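Local coordinates for protein potential RNA-dependent RNA polymerase (Human picobirnavirus, PDB 5I62) that copies RNA from an RNA template as the viral RNA-dependent RNA polymerase, probably serving both transcription and replication of the double-stranded RNA genome, at residues Q274-A282 / W293-Y302. Residues are numbered along the deposited sequence; the frame is centred on the assembly and turned at random.
Sequences QSVAKELLA and WLERVFPIKY
Between strand 257-261, consistent with motif A of viral RdRps, and helix 327-345, consistent with motif B, lies a helical hairpin: helix 271-284 packs against helix 288-296 and residues 297-301, which keep a helical twist but not the regular helix bonds. Here Q274, K278 and L281 meet Y302, F298 and L294, and the contact illustrates how one interface can pass from apolar packing to a charged edge. At one end the amide of Q274 stacks on the Y302 ring, their planes only 1° apart. CG of Q274 stands 3.3 Å from the ring centroid, almost on its normal, in a CH-pi contact, and the extended chain continues over the face until CD lies 3.3 Å from Y302 CG. The aliphatic part of K301 covers the opposite face. Q274 NE2 bonds to F269 O and Y302 OH to D330 OD2, so the amide nitrogen and the phenol oxygen each have a partner beyond the pair.

A chi1 of 176° turns the F298 ring away from its own backbone N and out toward helix 271-284. Its CZ atom meets Q274 O edge-on, 3.4 Å away, and A277 CB near the ring plane, while K278 CB lies over a face. L281 CD1 approaches F298 CE1 obliquely at 3.6 Å and also touches the edge of W293. L294 splits its branches, CD2 against L281 CB and CD1 3.7 Å from A282 CB. Behind this layer, helix 208-228 packs on L281 and W293, and helix 327-345 on A277 and F298.

Fully extended, K278 carries its ammonium past L294 to E295, where NZ meets OE2 at 2.9 Å from above the carboxylate plane, 43° out of it. Aromatic and aliphatic packing thus makes up the inner side; at the more exposed margin the ammonium is gripped by E295 OE2 and a water leading to L294 O.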
ATOM      1  N   GLN A 274      12.354   0.895  14.036  1.00 15.94           N
ATOM      2  CA  GLN A 274      11.216   0.873  14.947  1.00 16.60           C
ATOM      3  C   GLN A 274      11.396   1.887  16.076  1.00 16.57           C
ATOM      4  O   GLN A 274      10.443   2.565  16.481  1.00 16.43           O
ATOM      5  CB  GLN A 274      11.032  -0.539  15.512  1.00 16.02           C
ATOM      6  CG  GLN A 274      10.662  -1.608  14.482  1.00 15.70           C
ATOM      7  CD  GLN A 274      11.012  -3.035  14.965  1.00 16.98           C
ATOM      8  OE1 GLN A 274      10.950  -3.327  16.163  1.00 16.74           O
ATOM      9  NE2 GLN A 274      11.393  -3.915  14.024  1.00 14.68           N
ATOM     10  N   SER A 275      12.617   2.004  16.608  1.00 16.38           N
ATOM     11  CA  SER A 275      12.799   2.917  17.729  1.00 18.37           C
ATOM     12  C   SER A 275      12.640   4.365  17.293  1.00 17.22           C
ATOM     13  O   SER A 275      12.273   5.211  18.108  1.00 15.31           O
ATOM     14  CB  SER A 275      14.158   2.699  18.394  1.00 20.55           C
ATOM     15  OG  SER A 275      15.175   3.046  17.481  1.00 26.19           O
ATOM     16  N   VAL A 276      12.916   4.670  16.018  1.00 18.04           N
ATOM     17  CA  VAL A 276      12.689   6.025  15.511  1.00 15.50           C
ATOM     18  C   VAL A 276      11.197   6.304  15.394  1.00 16.75           C
ATOM     19  O   VAL A 276      10.718   7.377  15.781  1.00 15.23           O
ATOM     20  CB  VAL A 276      13.391   6.241  14.158  1.00 17.58           C
ATOM     21  CG1 VAL A 276      13.030   7.629  13.603  1.00 17.46           C
ATOM     22  CG2 VAL A 276      14.891   6.095  14.292  1.00 20.04           C
ATOM     23  N   ALA A 277      10.443   5.349  14.830  1.00 14.00           N
ATOM     24  CA  ALA A 277       8.987   5.473  14.814  1.00 14.29           C
ATOM     25  C   ALA A 277       8.451   5.707  16.218  1.00 16.65           C
ATOM     26  O   ALA A 277       7.582   6.557  16.426  1.00 15.93           O
ATOM     27  CB  ALA A 277       8.340   4.223  14.208  1.00 14.56           C
ATOM     28  N   LYS A 278       8.965   4.962  17.198  1.00 15.31           N
ATOM     29  CA  LYS A 278       8.447   5.099  18.552  1.00 15.19           C
ATOM     30  C   LYS A 278       8.739   6.480  19.112  1.00 17.60           C
ATOM     31  O   LYS A 278       7.922   7.040  19.852  1.00 17.94           O
ATOM     32  CB  LYS A 278       9.048   4.031  19.459  1.00 18.83           C
ATOM     33  CG  LYS A 278       8.425   3.998  20.843  1.00 19.72           C
ATOM     34  CD  LYS A 278       9.053   2.881  21.678  1.00 25.69           C
ATOM     35  CE  LYS A 278       8.543   2.920  23.105  1.00 31.77           C
ATOM     36  NZ  LYS A 278       9.184   1.845  23.915  1.00 30.96           N
ATOM     37  N   GLU A 279       9.909   7.036  18.783  1.00 18.04           N
ATOM     38  CA  GLU A 279      10.265   8.363  19.273  1.00 19.77           C
ATOM     39  C   GLU A 279       9.378   9.441  18.659  1.00 19.24           C
ATOM     40  O   GLU A 279       8.950  10.374  19.349  1.00 18.46           O
ATOM     41  CB  GLU A 279      11.744   8.660  18.991  1.00 24.06           C
ATOM     42  CG  GLU A 279      12.185   9.949  19.653  1.00 30.89           C
ATOM     43  CD  GLU A 279      13.676  10.240  19.516  1.00 37.78           C
ATOM     44  OE1 GLU A 279      14.459   9.308  19.235  1.00 39.16           O
ATOM     45  OE2 GLU A 279      14.066  11.414  19.705  1.00 39.47           O
ATOM     46  N   LEU A 280       9.118   9.351  17.353  1.00 17.02           N
ATOM     47  CA  LEU A 280       8.236  10.320  16.706  1.00 16.71           C
ATOM     48  C   LEU A 280       6.824  10.239  17.270  1.00 18.77           C
ATOM     49  O   LEU A 280       6.171  11.265  17.505  1.00 18.66           O
ATOM     50  CB  LEU A 280       8.220  10.085  15.203  1.00 16.92           C
ATOM     51  CG  LEU A 280       9.576  10.246  14.517  1.00 20.77           C
ATOM     52  CD1 LEU A 280       9.455   9.847  13.047  1.00 18.04           C
ATOM     53  CD2 LEU A 280      10.056  11.684  14.656  1.00 17.49           C
ATOM     54  N   LEU A 281       6.318   9.012  17.448  1.00 17.56           N
ATOM     55  CA  LEU A 281       4.985   8.835  18.019  1.00 19.87           C
ATOM     56  C   LEU A 281       4.917   9.381  19.442  1.00 19.98           C
ATOM     57  O   LEU A 281       3.920  10.002  19.831  1.00 20.02           O
ATOM     58  CB  LEU A 281       4.599   7.355  18.001  1.00 17.55           C
ATOM     59  CG  LEU A 281       4.323   6.835  16.598  1.00 19.91           C
ATOM     60  CD1 LEU A 281       4.041   5.332  16.656  1.00 19.74           C
ATOM     61  CD2 LEU A 281       3.140   7.586  16.035  1.00 17.98           C
ATOM     62  N   ALA A 282       5.969   9.164  20.234  1.00 16.90           N
ATOM     63  CA  ALA A 282       5.962   9.682  21.599  1.00 20.89           C
ATOM     64  C   ALA A 282       5.928  11.208  21.603  1.00 22.10           C
ATOM     65  O   ALA A 282       5.308  11.823  22.480  1.00 21.71           O
ATOM     66  CB  ALA A 282       7.169   9.152  22.373  1.00 23.66           C
ATOM     67  N   TRP A 293       0.286   2.646  25.661  1.00 23.34           N
ATOM     68  CA  TRP A 293       0.202   2.198  24.278  1.00 20.09           C
ATOM     69  C   TRP A 293       1.589   2.007  23.663  1.00 20.94           C
ATOM     70  O   TRP A 293       1.828   1.028  22.947  1.00 19.87           O
ATOM     71  CB  TRP A 293      -0.613   3.209  23.474  1.00 17.63           C
ATOM     72  CG  TRP A 293      -0.885   2.805  22.058  1.00 18.58           C
ATOM     73  CD1 TRP A 293      -1.997   2.152  21.586  1.00 16.42           C
ATOM     74  CD2 TRP A 293      -0.039   3.032  20.923  1.00 17.10           C
ATOM     75  NE1 TRP A 293      -1.890   1.963  20.233  1.00 15.21           N
ATOM     76  CE2 TRP A 293      -0.697   2.487  19.797  1.00 16.80           C
ATOM     77  CE3 TRP A 293       1.211   3.649  20.746  1.00 19.79           C
ATOM     78  CZ2 TRP A 293      -0.153   2.541  18.510  1.00 14.63           C
ATOM     79  CZ3 TRP A 293       1.758   3.693  19.468  1.00 18.48           C
ATOM     80  CH2 TRP A 293       1.071   3.145  18.367  1.00 16.50           C
ATOM     81  N   LEU A 294       2.509   2.941  23.924  1.00 17.46           N
ATOM     82  CA  LEU A 294       3.837   2.862  23.326  1.00 20.33           C
ATOM     83  C   LEU A 294       4.623   1.667  23.855  1.00 22.51           C
ATOM     84  O   LEU A 294       5.431   1.079  23.124  1.00 21.51           O
ATOM     85  CB  LEU A 294       4.595   4.166  23.582  1.00 21.38           C
ATOM     86  CG  LEU A 294       4.121   5.349  22.740  1.00 21.64           C
ATOM     87  CD1 LEU A 294       4.541   6.679  23.381  1.00 20.51           C
ATOM     88  CD2 LEU A 294       4.693   5.233  21.317  1.00 18.72           C
ATOM     89  N   GLU A 295       4.402   1.293  25.118  1.00 23.14           N
ATOM     90  CA  GLU A 295       5.125   0.167  25.697  1.00 22.57           C
ATOM     91  C   GLU A 295       4.458  -1.163  25.366  1.00 24.23           C
ATOM     92  O   GLU A 295       5.148  -2.175  25.223  1.00 23.27           O
ATOM     93  CB  GLU A 295       5.259   0.334  27.205  1.00 30.26           C
ATOM     94  CG  GLU A 295       6.107   1.541  27.615  1.00 38.74           C
ATOM     95  CD  GLU A 295       7.526   1.464  27.056  1.00 41.06           C
ATOM     96  OE1 GLU A 295       8.136   0.366  27.104  1.00 48.76           O
ATOM     97  OE2 GLU A 295       8.005   2.488  26.532  1.00 36.26           O
ATOM     98  N   ARG A 296       3.126  -1.193  25.272  1.00 20.39           N
ATOM     99  CA  ARG A 296       2.373  -2.443  25.171  1.00 23.55           C
ATOM    100  C   ARG A 296       1.941  -2.798  23.761  1.00 20.83           C
ATOM    101  O   ARG A 296       2.006  -3.964  23.381  1.00 16.82           O
ATOM    102  CB  ARG A 296       1.105  -2.391  26.025  1.00 28.73           C
ATOM    103  CG  ARG A 296       1.267  -2.714  27.481  1.00 38.41           C
ATOM    104  CD  ARG A 296       0.031  -2.225  28.228  1.00 37.33           C
ATOM    105  NE  ARG A 296      -0.963  -3.266  28.455  1.00 38.74           N
ATOM    106  CZ  ARG A 296      -0.825  -4.226  29.362  1.00 42.09           C
ATOM    107  NH1 ARG A 296       0.274  -4.283  30.113  1.00 47.33           N
ATOM    108  NH2 ARG A 296      -1.775  -5.125  29.523  1.00 39.41           N
ATOM    109  N   VAL A 297       1.437  -1.831  23.005  1.00 15.89           N
ATOM    110  CA  VAL A 297       0.795  -2.091  21.717  1.00 18.17           C
ATOM    111  C   VAL A 297       1.745  -1.854  20.552  1.00 18.72           C
ATOM    112  O   VAL A 297       1.842  -2.674  19.638  1.00 16.54           O
ATOM    113  CB  VAL A 297      -0.472  -1.218  21.568  1.00 17.63           C
ATOM    114  CG1 VAL A 297      -1.121  -1.456  20.197  1.00 14.50           C
ATOM    115  CG2 VAL A 297      -1.450  -1.468  22.709  1.00 19.30           C
ATOM    116  N   PHE A 298       2.403  -0.694  20.537  1.00 18.59           N
ATOM    117  CA  PHE A 298       3.350  -0.372  19.463  1.00 17.41           C
ATOM    118  C   PHE A 298       4.261  -1.529  19.050  1.00 13.87           C
ATOM    119  O   PHE A 298       4.459  -1.717  17.844  1.00 15.32           O
ATOM    120  CB  PHE A 298       4.201   0.842  19.868  1.00 17.42           C
ATOM    121  CG  PHE A 298       5.264   1.173  18.861  1.00 18.56           C
ATOM    122  CD1 PHE A 298       4.954   1.930  17.741  1.00 17.79           C
ATOM    123  CD2 PHE A 298       6.556   0.680  18.998  1.00 19.34           C
ATOM    124  CE1 PHE A 298       5.917   2.210  16.787  1.00 15.77           C
ATOM    125  CE2 PHE A 298       7.520   0.962  18.039  1.00 18.22           C
ATOM    126  CZ  PHE A 298       7.188   1.726  16.937  1.00 17.93           C
ATOM    127  N   PRO A 299       4.852  -2.309  19.954  1.00 17.59           N
ATOM    128  CA  PRO A 299       5.803  -3.337  19.490  1.00 18.75           C
ATOM    129  C   PRO A 299       5.158  -4.540  18.823  1.00 17.53           C
ATOM    130  O   PRO A 299       5.890  -5.322  18.212  1.00 15.94           O
ATOM    131  CB  PRO A 299       6.541  -3.771  20.768  1.00 20.23           C
ATOM    132  CG  PRO A 299       5.771  -3.230  21.895  1.00 25.44           C
ATOM    133  CD  PRO A 299       4.940  -2.094  21.411  1.00 17.85           C
ATOM    134  N   ILE A 300       3.835  -4.732  18.932  1.00 16.07           N
ATOM    135  CA  ILE A 300       3.237  -6.010  18.520  1.00 15.49           C
ATOM    136  C   ILE A 300       3.411  -6.251  17.029  1.00 14.06           C
ATOM    137  O   ILE A 300       3.652  -7.382  16.593  1.00 15.55           O
ATOM    138  CB  ILE A 300       1.748  -6.062  18.931  1.00 15.01           C
ATOM    139  CG1 ILE A 300       1.629  -6.139  20.451  1.00 16.86           C
ATOM    140  CG2 ILE A 300       1.010  -7.218  18.248  1.00 12.01           C
ATOM    141  CD1 ILE A 300       0.226  -5.867  20.934  1.00 18.93           C
ATOM    142  N   LYS A 301       3.286  -5.198  16.216  1.00 15.25           N
ATOM    143  CA  LYS A 301       3.372  -5.393  14.774  1.00 14.69           C
ATOM    144  C   LYS A 301       4.753  -5.884  14.344  1.00 16.27           C
ATOM    145  O   LYS A 301       4.888  -6.411  13.233  1.00 16.69           O
ATOM    146  CB  LYS A 301       3.005  -4.100  14.044  1.00 18.59           C
ATOM    147  CG  LYS A 301       4.048  -2.966  14.262  1.00 17.23           C
ATOM    148  CD  LYS A 301       3.673  -1.662  13.548  1.00 17.86           C
ATOM    149  CE  LYS A 301       2.712  -0.807  14.378  1.00 18.76           C
ATOM    150  NZ  LYS A 301       3.396  -0.120  15.520  1.00 18.58           N
ATOM    151  N   TYR A 302       5.772  -5.728  15.199  1.00 14.91           N
ATOM    152  CA  TYR A 302       7.133  -6.176  14.920  1.00 14.03           C
ATOM    153  C   TYR A 302       7.485  -7.496  15.598  1.00 16.82           C
ATOM    154  O   TYR A 302       8.618  -7.971  15.458  1.00 15.08           O
ATOM    155  CB  TYR A 302       8.135  -5.096  15.349  1.00 17.64           C
ATOM    156  CG  TYR A 302       7.837  -3.756  14.704  1.00 15.93           C
ATOM    157  CD1 TYR A 302       7.974  -3.594  13.335  1.00 17.01           C
ATOM    158  CD2 TYR A 302       7.386  -2.668  15.459  1.00 16.10           C
ATOM    159  CE1 TYR A 302       7.680  -2.377  12.718  1.00 17.46           C
ATOM    160  CE2 TYR A 302       7.096  -1.440  14.844  1.00 16.77           C
ATOM    161  CZ  TYR A 302       7.247  -1.316  13.470  1.00 15.80           C
ATOM    162  OH  TYR A 302       6.983  -0.127  12.815  1.00 18.65           O
TER
HETATM  163  O   HOH W   1       8.108  -0.211  22.773  1.00 34.92           O